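Side-chain contacts in chemotaxis signal transduction protein (Thermoanaerobacter tengcongensis, PDB 2QDL), which probably acts as a scaffolding adaptor in bacterial chemotaxis, coupling chemoreceptors to the histidine kinase CheA: residues A20-G25 and V117-T122; Q91-I96 and F143-N148; K59-I64 and I83-I88; I104-N109 and A129-K134; M10-V15 and I136-L141. All coordinates share one frame; numbering follows the deposited sequence.

Interaction 1 of 5, residues A20-G25 and V117-T122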
# COMPACT_ATOMS: atom_id res chain seq x y z
N ALA A 20 9.55 6.13 5.21
CA ALA A 20 10.66 6.51 6.10
C ALA A 20 11.79 5.48 5.91
O ALA A 20 12.21 5.22 4.77
CB ALA A 20 10.22 6.64 7.57
N GLU A 21 12.27 4.87 6.99
CA GLU A 21 13.42 3.98 6.80
C GLU A 21 13.02 2.50 6.57
O GLU A 21 13.84 1.60 6.74
CB GLU A 21 14.47 4.16 7.92
CG GLU A 21 15.01 5.63 8.09
CD GLU A 21 14.16 6.49 9.04
OE1 GLU A 21 13.60 5.91 10.00
OE2 GLU A 21 14.03 7.73 8.83
N GLU A 22 11.76 2.24 6.17
CA GLU A 22 11.25 0.87 6.14
C GLU A 22 10.70 0.46 4.76
O GLU A 22 10.26 1.31 3.97
CB GLU A 22 10.20 0.65 7.24
CG GLU A 22 10.66 0.99 8.66
CD GLU A 22 9.51 1.02 9.67
OE1 GLU A 22 8.32 0.97 9.24
OE2 GLU A 22 9.79 1.10 10.89
N LEU A 23 10.73 -0.84 4.48
CA LEU A 23 10.31 -1.38 3.17
C LEU A 23 8.98 -2.08 3.30
O LEU A 23 8.76 -2.84 4.25
CB LEU A 23 11.35 -2.37 2.60
CG LEU A 23 12.70 -1.73 2.28
CD1 LEU A 23 13.68 -2.80 1.80
CD2 LEU A 23 12.60 -0.59 1.27
N TYR A 24 8.09 -1.79 2.35
CA TYR A 24 6.77 -2.39 2.32
C TYR A 24 6.53 -2.89 0.92
O TYR A 24 7.16 -2.40 -0.03
CB TYR A 24 5.70 -1.36 2.77
CG TYR A 24 5.86 -1.04 4.24
CD1 TYR A 24 6.77 -0.08 4.67
CD2 TYR A 24 5.16 -1.77 5.20
CE1 TYR A 24 6.95 0.18 6.02
CE2 TYR A 24 5.33 -1.50 6.56
CZ TYR A 24 6.23 -0.54 6.95
OH TYR A 24 6.40 -0.30 8.27
N GLY A 25 5.64 -3.87 0.77
CA GLY A 25 5.29 -4.32 -0.57
C GLY A 25 3.83 -4.65 -0.84
O GLY A 25 3.05 -4.93 0.07
N VAL A 117 2.54 -9.36 17.38
CA VAL A 117 2.91 -7.96 17.45
C VAL A 117 4.18 -7.71 16.63
O VAL A 117 5.23 -8.31 16.89
CB VAL A 117 3.08 -7.45 18.93
CG1 VAL A 117 3.24 -5.95 18.96
CG2 VAL A 117 1.88 -7.85 19.78
N THR A 118 4.09 -6.84 15.63
CA THR A 118 5.23 -6.63 14.72
C THR A 118 5.44 -5.14 14.43
O THR A 118 5.00 -4.29 15.21
CB THR A 118 5.11 -7.51 13.41
OG1 THR A 118 6.25 -7.29 12.57
CG2 THR A 118 3.83 -7.23 12.62
N THR A 119 6.13 -4.82 13.33
CA THR A 119 6.41 -3.42 12.97
C THR A 119 5.16 -2.53 12.97
O THR A 119 5.17 -1.42 13.49
CB THR A 119 7.09 -3.35 11.59
OG1 THR A 119 8.17 -4.28 11.56
CG2 THR A 119 7.63 -1.99 11.35
N ILE A 120 4.08 -3.01 12.34
CA ILE A 120 2.80 -2.28 12.30
C ILE A 120 1.72 -3.23 12.76
O ILE A 120 1.94 -4.44 12.80
CB ILE A 120 2.52 -1.66 10.89
CG1 ILE A 120 2.29 -2.75 9.84
CG2 ILE A 120 3.68 -0.70 10.49
CD1 ILE A 120 1.72 -2.30 8.51
N ASP A 121 0.56 -2.69 13.15
CA ASP A 121 -0.62 -3.51 13.50
C ASP A 121 -0.79 -4.64 12.49
O ASP A 121 -0.85 -4.38 11.29
CB ASP A 121 -1.87 -2.62 13.49
CG ASP A 121 -3.02 -3.19 14.30
OD1 ASP A 121 -3.35 -4.37 14.16
OD2 ASP A 121 -3.65 -2.43 15.05
N THR A 122 -0.88 -5.87 12.97
CA THR A 122 -1.15 -7.01 12.10
C THR A 122 -2.45 -6.88 11.28
O THR A 122 -2.58 -7.54 10.27
CB THR A 122 -1.17 -8.32 12.90
OG1 THR A 122 -2.21 -8.24 13.90
CG2 THR A 122 0.19 -8.56 13.56
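Thr-119 meets Glu-22 and Tyr-24 through one methyl. Its CG2 lies anti to the backbone N and beside the carbonyl carbon (chi1 -49°, measured to OG1), which turns it to the strand. CG2 of Thr-119 is 3.7 Å from both Glu-22 OE1 and Tyr-24 OH. Thr-119 and Glu-22 approach from opposite directions. Next comes Ile-120, which is buried and uses both branches. Its CG2 is 3.5 Å from Tyr-24 OH, and its CD1 is 4.2 Å from Tyr-24 CE2, reaching the ring obliquely.

On the strand side, Tyr-24 OH donates a hydrogen bond to Glu-22 OE1. The carboxylate oxygen lies at the ring edge, in the plane of the ring. The 2.5 Å from Tyr-24 OH to Glu-22 OE1 is very short, so the exact length is doubtful. Ile-72 packs on both Glu-22 and Tyr-24, and Ile-137 touches Tyr-24 and Thr-119.

No hydrogen bond joins the two segments. The loop 117-122 contributes methyl groups, while the strand side offers a phenol and a carboxylate already bonded to each other. The contact probably dehydrates the Tyr-24 to Glu-22 bond in part.

Interaction 2 of 5, residues Q91-I96 and F143-N148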
# COMPACT_ATOMS: atom_id res chain seq x y z
N GLN A 91 -13.70 -0.52 -4.68
CA GLN A 91 -13.55 0.93 -4.80
C GLN A 91 -12.09 1.33 -4.97
O GLN A 91 -11.21 0.72 -4.35
CB GLN A 91 -14.09 1.62 -3.54
CG GLN A 91 -15.56 1.27 -3.23
CD GLN A 91 -16.48 1.75 -4.34
OE1 GLN A 91 -16.31 2.85 -4.88
NE2 GLN A 91 -17.46 0.93 -4.70
N LYS A 92 -11.84 2.36 -5.78
CA LYS A 92 -10.49 2.89 -5.94
C LYS A 92 -10.00 3.67 -4.71
O LYS A 92 -10.74 4.47 -4.13
CB LYS A 92 -10.38 3.77 -7.19
CG LYS A 92 -10.49 3.01 -8.50
CD LYS A 92 -9.69 3.68 -9.63
CE LYS A 92 -9.84 2.94 -10.98
NZ LYS A 92 -9.87 1.43 -10.86
N ALA A 93 -8.74 3.43 -4.33
CA ALA A 93 -8.11 4.13 -3.22
C ALA A 93 -6.66 4.43 -3.59
O ALA A 93 -6.11 3.77 -4.49
CB ALA A 93 -8.21 3.28 -1.93
N GLY A 94 -6.08 5.45 -2.96
CA GLY A 94 -4.70 5.84 -3.18
C GLY A 94 -3.89 5.71 -1.89
O GLY A 94 -4.36 6.07 -0.80
N LEU A 95 -2.69 5.17 -2.01
CA LEU A 95 -1.78 5.02 -0.87
C LEU A 95 -0.52 5.83 -1.20
O LEU A 95 0.10 5.62 -2.25
CB LEU A 95 -1.41 3.55 -0.64
CG LEU A 95 -2.50 2.46 -0.68
CD1 LEU A 95 -1.89 1.11 -0.38
CD2 LEU A 95 -3.58 2.73 0.33
N ILE A 96 -0.18 6.76 -0.30
CA ILE A 96 1.04 7.55 -0.42
C ILE A 96 2.23 6.69 -0.04
O ILE A 96 2.21 5.97 0.96
CB ILE A 96 0.99 8.85 0.46
CG1 ILE A 96 -0.16 9.75 -0.00
CG2 ILE A 96 2.34 9.63 0.44
CD1 ILE A 96 -0.52 10.80 1.01
N PHE A 143 -8.60 -3.38 5.54
CA PHE A 143 -9.07 -2.47 6.58
C PHE A 143 -8.41 -1.09 6.66
O PHE A 143 -8.60 -0.37 7.65
CB PHE A 143 -8.95 -3.15 7.94
CG PHE A 143 -9.51 -4.56 7.97
CD1 PHE A 143 -10.88 -4.79 7.76
CD2 PHE A 143 -8.67 -5.66 8.17
CE1 PHE A 143 -11.40 -6.10 7.78
CE2 PHE A 143 -9.17 -6.98 8.18
CZ PHE A 143 -10.54 -7.20 7.99
N LEU A 144 -7.64 -0.72 5.63
CA LEU A 144 -6.92 0.55 5.66
C LEU A 144 -7.81 1.76 5.97
O LEU A 144 -7.40 2.67 6.69
CB LEU A 144 -6.08 0.78 4.39
CG LEU A 144 -4.84 -0.12 4.24
CD1 LEU A 144 -4.20 0.11 2.83
CD2 LEU A 144 -3.84 0.15 5.37
N PHE A 145 -9.05 1.72 5.49
CA PHE A 145 -10.00 2.83 5.62
C PHE A 145 -11.02 2.63 6.74
O PHE A 145 -11.85 3.51 6.98
CB PHE A 145 -10.75 3.06 4.29
CG PHE A 145 -9.90 3.74 3.25
CD1 PHE A 145 -9.90 5.13 3.14
CD2 PHE A 145 -9.07 2.99 2.41
CE1 PHE A 145 -9.10 5.76 2.21
CE2 PHE A 145 -8.26 3.60 1.48
CZ PHE A 145 -8.27 4.99 1.37
N GLU A 146 -10.99 1.48 7.41
CA GLU A 146 -12.00 1.16 8.41
C GLU A 146 -11.70 1.80 9.76
O GLU A 146 -10.77 1.40 10.46
CB GLU A 146 -12.23 -0.36 8.54
CG GLU A 146 -13.72 -0.68 8.82
CD GLU A 146 -13.98 -2.13 9.16
OE1 GLU A 146 -13.65 -3.01 8.33
OE2 GLU A 146 -14.52 -2.40 10.25
N VAL A 147 -12.51 2.81 10.09
CA VAL A 147 -12.43 3.58 11.33
C VAL A 147 -13.54 3.10 12.27
O VAL A 147 -14.73 3.29 11.98
CB VAL A 147 -12.65 5.09 11.05
CG1 VAL A 147 -12.57 5.89 12.33
CG2 VAL A 147 -11.64 5.61 10.04
N ASN A 148 -13.16 2.49 13.39
CA ASN A 148 -14.13 1.79 14.26
C ASN A 148 -14.83 0.77 13.33
O ASN A 148 -14.16 0.06 12.56
CB ASN A 148 -15.13 2.78 14.89
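Leu-144 and Phe-145 are the two middle residues of a type I beta turn, and they pack onto Leu-95 and Ala-93 of strand 91-106. The turn runs from Phe-143 to Glu-146. It is closed by a backbone hydrogen bond, with Glu-146 N 3.0 Å from Phe-143 O. Two consecutive side chains thereby point at the strand, and each finds its own partner.

Phe-145 brings the far end of its ring. Its CE2 is 3.4 Å from Ala-93 CB, and CZ of Phe-145 is 3.7 Å from the same methyl. The methyl meets the ring obliquely. CG of Phe-145 is anti to the carbonyl carbon (chi1 -75°), which carries the ring across to the strand. Ala-93 presents a single methyl to the ring.

Leu-144 uses its CD1 methyl, which is 3.7 Å from Leu-95 CD2. Leu-95 CD1 is 4.1 Å from Leu-144 CD1. The two leucines cross at about a right angle, and CD1 of Leu-144 sits near both methyls of Leu-95. No hydrogen bond links the segments, and all four side chains are buried.

The turn is also held from outside, because Arg-69 bonds the backbone oxygens of Leu-144 and Glu-146. Phe-145 packs further on Pro-62 of strand 59-65, Ile-88 of strand 82-88 and Ile-50 of strand 50-56. The 91-96 part of the long strand lies between strands 59-65 and 82-88, bonded to both. The turn packs on one side of this three-strand group.

Interaction 3 of 5, residues K59-I64 and I83-I88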
# COMPACT_ATOMS: atom_id res chain seq x y z
N LYS A 59 -12.65 10.89 -11.66
CA LYS A 59 -13.08 10.13 -10.48
C LYS A 59 -12.44 10.60 -9.18
O LYS A 59 -11.24 10.91 -9.13
CB LYS A 59 -12.85 8.61 -10.61
CG LYS A 59 -13.01 7.99 -12.03
CD LYS A 59 -14.30 8.34 -12.80
CE LYS A 59 -15.59 8.06 -12.04
NZ LYS A 59 -16.77 8.58 -12.82
N ILE A 60 -13.27 10.62 -8.14
CA ILE A 60 -12.86 10.96 -6.79
C ILE A 60 -12.15 9.76 -6.17
O ILE A 60 -12.75 8.69 -6.03
CB ILE A 60 -14.09 11.35 -5.90
CG1 ILE A 60 -14.64 12.73 -6.27
CG2 ILE A 60 -13.73 11.32 -4.41
CD1 ILE A 60 -13.56 13.83 -6.30
N ILE A 61 -10.89 9.94 -5.78
CA ILE A 61 -10.13 8.86 -5.15
C ILE A 61 -9.59 9.30 -3.80
O ILE A 61 -8.73 10.20 -3.73
CB ILE A 61 -8.97 8.32 -6.08
CG1 ILE A 61 -9.56 7.76 -7.39
CG2 ILE A 61 -8.12 7.26 -5.31
CD1 ILE A 61 -8.56 7.04 -8.28
N PRO A 62 -10.07 8.66 -2.71
CA PRO A 62 -9.53 8.97 -1.39
C PRO A 62 -8.09 8.44 -1.21
O PRO A 62 -7.80 7.31 -1.57
CB PRO A 62 -10.52 8.29 -0.44
CG PRO A 62 -11.04 7.15 -1.20
CD PRO A 62 -11.13 7.62 -2.64
N VAL A 63 -7.24 9.28 -0.64
CA VAL A 63 -5.83 8.99 -0.47
C VAL A 63 -5.47 8.91 1.02
O VAL A 63 -5.76 9.79 1.78
CB VAL A 63 -4.92 10.03 -1.15
CG1 VAL A 63 -3.46 9.57 -1.08
CG2 VAL A 63 -5.35 10.24 -2.59
N ILE A 64 -4.85 7.80 1.39
CA ILE A 64 -4.41 7.58 2.76
C ILE A 64 -2.90 7.81 2.85
O ILE A 64 -2.12 7.41 1.95
CB ILE A 64 -4.81 6.15 3.26
CG1 ILE A 64 -4.27 5.85 4.65
CG2 ILE A 64 -4.24 5.09 2.37
CD1 ILE A 64 -5.06 4.74 5.34
N ILE A 83 1.57 8.10 -5.54
CA ILE A 83 0.32 7.57 -5.07
C ILE A 83 0.01 6.30 -5.83
O ILE A 83 -0.28 6.33 -7.03
CB ILE A 83 -0.88 8.57 -5.23
CG1 ILE A 83 -0.61 9.87 -4.45
CG2 ILE A 83 -2.17 7.87 -4.79
CD1 ILE A 83 -1.56 11.05 -4.83
N ILE A 84 0.06 5.19 -5.10
CA ILE A 84 -0.29 3.87 -5.65
C ILE A 84 -1.79 3.70 -5.60
O ILE A 84 -2.40 3.74 -4.52
CB ILE A 84 0.37 2.73 -4.86
CG1 ILE A 84 1.90 2.93 -4.81
CG2 ILE A 84 -0.01 1.39 -5.46
CD1 ILE A 84 2.62 1.89 -4.00
N ILE A 85 -2.37 3.53 -6.78
CA ILE A 85 -3.81 3.29 -6.90
C ILE A 85 -4.10 1.81 -6.73
O ILE A 85 -3.58 0.96 -7.46
CB ILE A 85 -4.40 3.82 -8.21
CG1 ILE A 85 -3.95 5.26 -8.49
CG2 ILE A 85 -5.96 3.63 -8.28
CD1 ILE A 85 -4.32 6.28 -7.43
N VAL A 86 -4.92 1.52 -5.73
CA VAL A 86 -5.35 0.16 -5.45
C VAL A 86 -6.90 0.09 -5.48
O VAL A 86 -7.58 1.08 -5.77
CB VAL A 86 -4.76 -0.34 -4.07
CG1 VAL A 86 -3.22 -0.21 -4.04
CG2 VAL A 86 -5.39 0.42 -2.89
N GLU A 87 -7.45 -1.08 -5.18
CA GLU A 87 -8.90 -1.28 -5.13
C GLU A 87 -9.20 -2.00 -3.83
O GLU A 87 -8.58 -2.99 -3.53
CB GLU A 87 -9.38 -2.11 -6.31
CG GLU A 87 -10.85 -2.38 -6.27
CD GLU A 87 -11.30 -3.41 -7.31
OE1 GLU A 87 -11.12 -4.65 -7.12
OE2 GLU A 87 -11.86 -2.96 -8.32
N ILE A 88 -10.09 -1.43 -3.04
CA ILE A 88 -10.44 -1.96 -1.74
C ILE A 88 -11.96 -2.02 -1.75
O ILE A 88 -12.64 -0.99 -1.94
CB ILE A 88 -9.95 -1.06 -0.59
CG1 ILE A 88 -8.42 -0.93 -0.60
CG2 ILE A 88 -10.44 -1.59 0.76
CD1 ILE A 88 -7.93 0.05 0.41
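Ile-61 with Ile-85 and Val-63 with Ile-83 make up this contact, which is entirely apolar. In the first pair the CD1 end of Ile-61 meets the branch methyl CG2 of Ile-85, 4.3 Å away. The anti chi2 of Ile-61 (-172°) carries CD1 out toward Ile-85. In the second pair CG1 of Val-63 lies 4.3 Å from CG2 of Ile-83. Both are loose van der Waals contacts between methyl groups. All four side chains are buried.

There is no hydrogen bonding between the segments. They are not side by side, and their CA atoms come to 7.8 Å at Val-63 and Ile-83. Their backbone bonds go to a strand between them: Pro-62 and Ile-64 pair with Gly-94, and Val-86 pairs with Ala-93.

Further apolar contacts extend the cluster. Val-35 touches Ile-83 and Ile-85, while Ile-54 touches Ile-61 and Val-63. Strands next but one in the sheet thus bring their side chains together across the middle strand, as expected where a sheet curls. The arrangement is consistent with the interior of one of the two beta-barrels of the CheW fold.

Interaction 4 of 5, residues I104-N109 and A129-K134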
# COMPACT_ATOMS: atom_id res chain seq x y z
N ILE A 104 10.25 -7.06 -7.35
CA ILE A 104 10.97 -8.30 -7.13
C ILE A 104 10.11 -9.57 -7.21
O ILE A 104 9.00 -9.58 -6.72
CB ILE A 104 11.80 -8.28 -5.82
CG1 ILE A 104 10.95 -7.98 -4.61
CG2 ILE A 104 12.96 -7.27 -5.95
CD1 ILE A 104 11.75 -8.07 -3.37
N PRO A 105 10.67 -10.63 -7.82
CA PRO A 105 10.03 -11.94 -7.86
C PRO A 105 10.32 -12.68 -6.57
O PRO A 105 11.42 -12.59 -6.03
CB PRO A 105 10.75 -12.64 -9.01
CG PRO A 105 12.16 -12.07 -8.95
CD PRO A 105 11.98 -10.63 -8.51
N ILE A 106 9.33 -13.40 -6.05
CA ILE A 106 9.55 -14.13 -4.81
C ILE A 106 8.72 -15.38 -4.79
O ILE A 106 7.62 -15.44 -5.37
CB ILE A 106 9.25 -13.28 -3.53
CG1 ILE A 106 7.77 -12.92 -3.44
CG2 ILE A 106 10.09 -12.00 -3.51
CD1 ILE A 106 7.38 -12.45 -2.05
N ASP A 107 9.21 -16.38 -4.07
CA ASP A 107 8.41 -17.57 -3.78
C ASP A 107 7.33 -17.23 -2.74
O ASP A 107 7.63 -16.87 -1.60
CB ASP A 107 9.32 -18.67 -3.25
CG ASP A 107 8.67 -20.03 -3.24
OD1 ASP A 107 7.40 -20.17 -3.22
OD2 ASP A 107 9.48 -20.98 -3.25
N GLU A 108 6.07 -17.34 -3.14
CA GLU A 108 4.96 -17.06 -2.25
C GLU A 108 5.04 -17.84 -0.93
O GLU A 108 4.53 -17.40 0.11
CB GLU A 108 3.66 -17.36 -2.97
CG GLU A 108 2.43 -16.99 -2.18
CD GLU A 108 1.18 -17.67 -2.69
OE1 GLU A 108 0.11 -17.06 -2.49
OE2 GLU A 108 1.26 -18.79 -3.27
N ASN A 109 5.74 -18.97 -0.97
CA ASN A 109 5.91 -19.87 0.18
C ASN A 109 7.04 -19.48 1.12
O ASN A 109 7.25 -20.11 2.16
CB ASN A 109 6.11 -21.31 -0.33
CG ASN A 109 4.95 -21.78 -1.20
OD1 ASN A 109 3.81 -21.89 -0.72
ND2 ASN A 109 5.23 -22.07 -2.49
N ALA A 129 7.73 -11.03 3.94
CA ALA A 129 8.67 -11.55 2.98
C ALA A 129 10.07 -11.06 3.36
O ALA A 129 10.24 -10.12 4.14
CB ALA A 129 8.29 -11.06 1.58
N LYS A 130 11.09 -11.71 2.84
CA LYS A 130 12.46 -11.32 3.22
C LYS A 130 13.40 -11.21 2.02
O LYS A 130 13.68 -12.20 1.33
CB LYS A 130 13.00 -12.25 4.33
CG LYS A 130 12.08 -12.34 5.60
CD LYS A 130 12.87 -12.74 6.83
CE LYS A 130 13.88 -13.88 6.50
NZ LYS A 130 14.97 -14.08 7.52
N THR A 131 13.87 -9.99 1.77
CA THR A 131 14.61 -9.70 0.53
C THR A 131 15.92 -8.99 0.79
O THR A 131 15.98 -8.11 1.66
CB THR A 131 13.76 -8.82 -0.39
OG1 THR A 131 12.70 -9.62 -0.95
CG2 THR A 131 14.63 -8.19 -1.53
N ASP A 132 16.95 -9.33 0.01
CA ASP A 132 18.34 -8.99 0.33
C ASP A 132 18.56 -9.49 1.75
O ASP A 132 18.38 -10.68 2.05
CB ASP A 132 18.57 -7.47 0.26
CG ASP A 132 19.15 -7.02 -1.08
OD1 ASP A 132 20.12 -7.65 -1.56
OD2 ASP A 132 18.65 -6.00 -1.62
N ASP A 133 18.91 -8.55 2.63
CA ASP A 133 19.00 -8.78 4.06
C ASP A 133 17.90 -7.93 4.74
O ASP A 133 18.05 -7.45 5.87
CB ASP A 133 20.39 -8.36 4.52
CG ASP A 133 20.89 -9.17 5.70
OD1 ASP A 133 20.06 -9.73 6.47
OD2 ASP A 133 22.14 -9.22 5.87
N LYS A 134 16.78 -7.78 4.02
CA LYS A 134 15.69 -6.89 4.40
C LYS A 134 14.43 -7.67 4.79
O LYS A 134 14.20 -8.80 4.32
CB LYS A 134 15.35 -5.96 3.22
CG LYS A 134 16.50 -5.08 2.72
CD LYS A 134 16.68 -3.81 3.56
CE LYS A 134 17.57 -2.82 2.84
NZ LYS A 134 19.01 -3.18 3.01
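Ile-104 and Ile-106 meet Thr-131 and Ala-129 in a partly buried, mainly apolar contact toward one end of the fold. It joins the end of the long strand 91-106 to the end of strand 125-131. The short segment axes pass 9.3 Å apart at 125°, so the strands are far from parallel.

Ile-104 and Thr-131 reach toward each other, tip to tip. CD1 of Ile-104 is 3.4 Å from Thr-131 CG2, tighter than usual for two carbons. CD1 of Ile-104 is also modelled 3.0 Å from Thr-131 OG1, too close to be relied on, so both lengths are doubtful. CG1 of Ile-104 lies between the backbone N and the carbonyl carbon (chi1 56°), which aims CD1 at the threonine. The second pair is looser: CD1 of Ile-106 is 4.0 Å from Ala-129 CB.

Just past the strand, OD1 of Asp-107 accepts from the backbone N of Asn-109 at 3.0 Å, an Asx turn. The ND2 of Asn-109 bonds the same oxygen on its syn side.

Ile-136 of strand 134-139 touches both Ile-104 and Thr-131. Ile-111 of the following loop packs on Ile-106 and Ala-129. Strand 12-19 pairs with strand 91-106 here, and Ile-14 lies against Ile-106.

Interaction 5 of 5, residues M10-V15 and I136-L141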
# COMPACT_ATOMS: atom_id res chain seq x y z
N MET A 10 6.10 -18.24 -13.70
CA MET A 10 5.60 -16.89 -13.54
C MET A 10 5.50 -16.53 -12.03
O MET A 10 4.43 -16.69 -11.41
CB MET A 10 4.28 -16.69 -14.28
CG MET A 10 4.40 -16.61 -15.84
SD MET A 10 5.32 -15.16 -16.45
CE MET A 10 4.15 -13.81 -16.13
N PRO A 11 6.62 -16.06 -11.44
CA PRO A 11 6.76 -15.81 -9.98
C PRO A 11 5.86 -14.71 -9.45
O PRO A 11 5.47 -13.82 -10.19
CB PRO A 11 8.22 -15.40 -9.82
CG PRO A 11 8.92 -15.78 -11.12
CD PRO A 11 7.87 -15.74 -12.18
N LYS A 12 5.53 -14.78 -8.16
CA LYS A 12 4.92 -13.64 -7.46
C LYS A 12 5.84 -12.41 -7.62
O LYS A 12 7.06 -12.48 -7.33
CB LYS A 12 4.65 -13.96 -5.98
CG LYS A 12 3.90 -12.84 -5.21
CD LYS A 12 3.60 -13.28 -3.77
CE LYS A 12 2.69 -12.31 -3.06
NZ LYS A 12 1.26 -12.37 -3.59
N LYS A 13 5.29 -11.29 -8.10
CA LYS A 13 6.07 -10.05 -8.23
C LYS A 13 5.56 -9.04 -7.20
O LYS A 13 4.36 -8.72 -7.19
CB LYS A 13 6.01 -9.47 -9.63
CG LYS A 13 6.29 -10.44 -10.76
CD LYS A 13 7.71 -10.39 -11.27
CE LYS A 13 7.79 -9.46 -12.52
NZ LYS A 13 9.11 -9.56 -13.24
N ILE A 14 6.45 -8.60 -6.32
CA ILE A 14 6.12 -7.58 -5.33
C ILE A 14 6.71 -6.23 -5.73
O ILE A 14 7.89 -6.12 -6.04
CB ILE A 14 6.63 -7.97 -3.90
CG1 ILE A 14 6.13 -9.35 -3.47
CG2 ILE A 14 6.19 -6.93 -2.91
CD1 ILE A 14 4.65 -9.54 -3.59
N VAL A 15 5.86 -5.21 -5.74
CA VAL A 15 6.28 -3.80 -5.85
C VAL A 15 6.68 -3.36 -4.45
O VAL A 15 5.87 -3.42 -3.50
CB VAL A 15 5.12 -2.92 -6.37
CG1 VAL A 15 5.56 -1.49 -6.56
CG2 VAL A 15 4.59 -3.50 -7.69
N ILE A 136 10.41 -7.37 4.36
CA ILE A 136 9.38 -6.66 3.64
C ILE A 136 8.01 -7.12 4.11
O ILE A 136 7.62 -8.25 3.86
CB ILE A 136 9.47 -6.81 2.12
CG1 ILE A 136 10.92 -6.64 1.65
CG2 ILE A 136 8.54 -5.79 1.43
CD1 ILE A 136 11.07 -6.79 0.16
N ILE A 137 7.29 -6.22 4.75
CA ILE A 137 5.91 -6.44 5.12
C ILE A 137 5.04 -6.20 3.93
O ILE A 137 5.08 -5.14 3.33
CB ILE A 137 5.46 -5.53 6.30
CG1 ILE A 137 6.05 -6.08 7.60
CG2 ILE A 137 3.93 -5.44 6.37
CD1 ILE A 137 6.10 -5.12 8.69
N ILE A 138 4.27 -7.23 3.58
CA ILE A 138 3.28 -7.13 2.55
C ILE A 138 2.03 -6.60 3.24
O ILE A 138 1.48 -7.23 4.19
CB ILE A 138 3.03 -8.50 1.84
CG1 ILE A 138 4.33 -8.99 1.19
CG2 ILE A 138 1.93 -8.34 0.80
CD1 ILE A 138 4.20 -10.33 0.57
N ILE A 139 1.57 -5.46 2.76
CA ILE A 139 0.44 -4.77 3.37
C ILE A 139 -0.89 -5.42 2.98
O ILE A 139 -1.07 -5.83 1.83
CB ILE A 139 0.45 -3.26 2.98
CG1 ILE A 139 1.60 -2.55 3.71
CG2 ILE A 139 -0.98 -2.60 3.18
CD1 ILE A 139 1.92 -1.16 3.13
N LYS A 140 -1.79 -5.53 3.95
CA LYS A 140 -3.15 -5.99 3.70
C LYS A 140 -3.99 -4.75 3.52
O LYS A 140 -4.02 -3.87 4.38
CB LYS A 140 -3.66 -6.83 4.89
CG LYS A 140 -5.12 -7.22 4.83
CD LYS A 140 -5.58 -8.02 6.07
CE LYS A 140 -5.04 -9.46 6.05
NZ LYS A 140 -5.43 -10.31 7.26
N LEU A 141 -4.67 -4.68 2.37
CA LEU A 141 -5.45 -3.51 2.00
C LEU A 141 -6.82 -3.44 2.64
O LEU A 141 -7.38 -2.35 2.76
CB LEU A 141 -5.64 -3.46 0.49
CG LEU A 141 -4.37 -3.46 -0.38
CD1 LEU A 141 -4.74 -3.59 -1.84
CD2 LEU A 141 -3.48 -2.25 -0.10
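Ile-14 and Ile-138 touch through their end methyls, with CD1 of Ile-14 4.3 Å from CD1 of Ile-138. Lys-12 adds its aliphatic chain, and CE of Lys-12 is 4.4 Å from CD1 of Ile-138. One methyl of Ile-138 therefore serves both partners. These are van der Waals contacts, and no hydrogen bond crosses between the segments.

The torsions explain the reach. Ile-138 is extended (chi2 176°), which pushes its CD1 outward from the strand. Lys-12 has CG anti to its backbone N and runs straight as far as CE, then turns at the last bond (chi4 71°). Its CE can touch the isoleucine while its NZ goes to Asp-27, with which it forms a salt bridge. The lysine thus gives its carbons to the apolar cluster and its charge to a carboxylate.

A second layer surrounds these three residues. Ile-111 packs on both Lys-12 and Ile-138. The backbone of strand 12-19 is bonded to strand 91-106, through Lys-12 with Ile-106 and Ile-14 with Ile-104.

Strand 22-27 lies between the two strands in the sheet and pairs with each of them. The CA atoms of Ile-14 and Ile-138 are 8.4 Å apart, and their side chains meet across that strand. Such a meeting marks the inside of a curled sheet, consistent with the second beta-barrel of the CheW fold.

From the N terminus, interaction 5 opens first, at strand 12-19, and interaction 1 opens on the next strand. Interaction 3 opens and closes inside both their loops. Interaction 2 then opens on the 91-96 part of the long strand, and interaction 4 near its end. Interaction 1 closes next, followed by 4, 5 and finally 2. Interaction 4 is nested inside 2 and 5, and interaction 1 inside 5. Interaction 1 crosses 2 and 4, and 2 crosses 5. Interactions 4 and 5 adjoin, probably in one barrel, and 2 and 3 adjoin, probably in the other. Interaction 1 ties loop 117-122 to strand 22-27, beside interaction 5. Strand 91-106 runs through both halves, and Leu-141 packs on Leu-95.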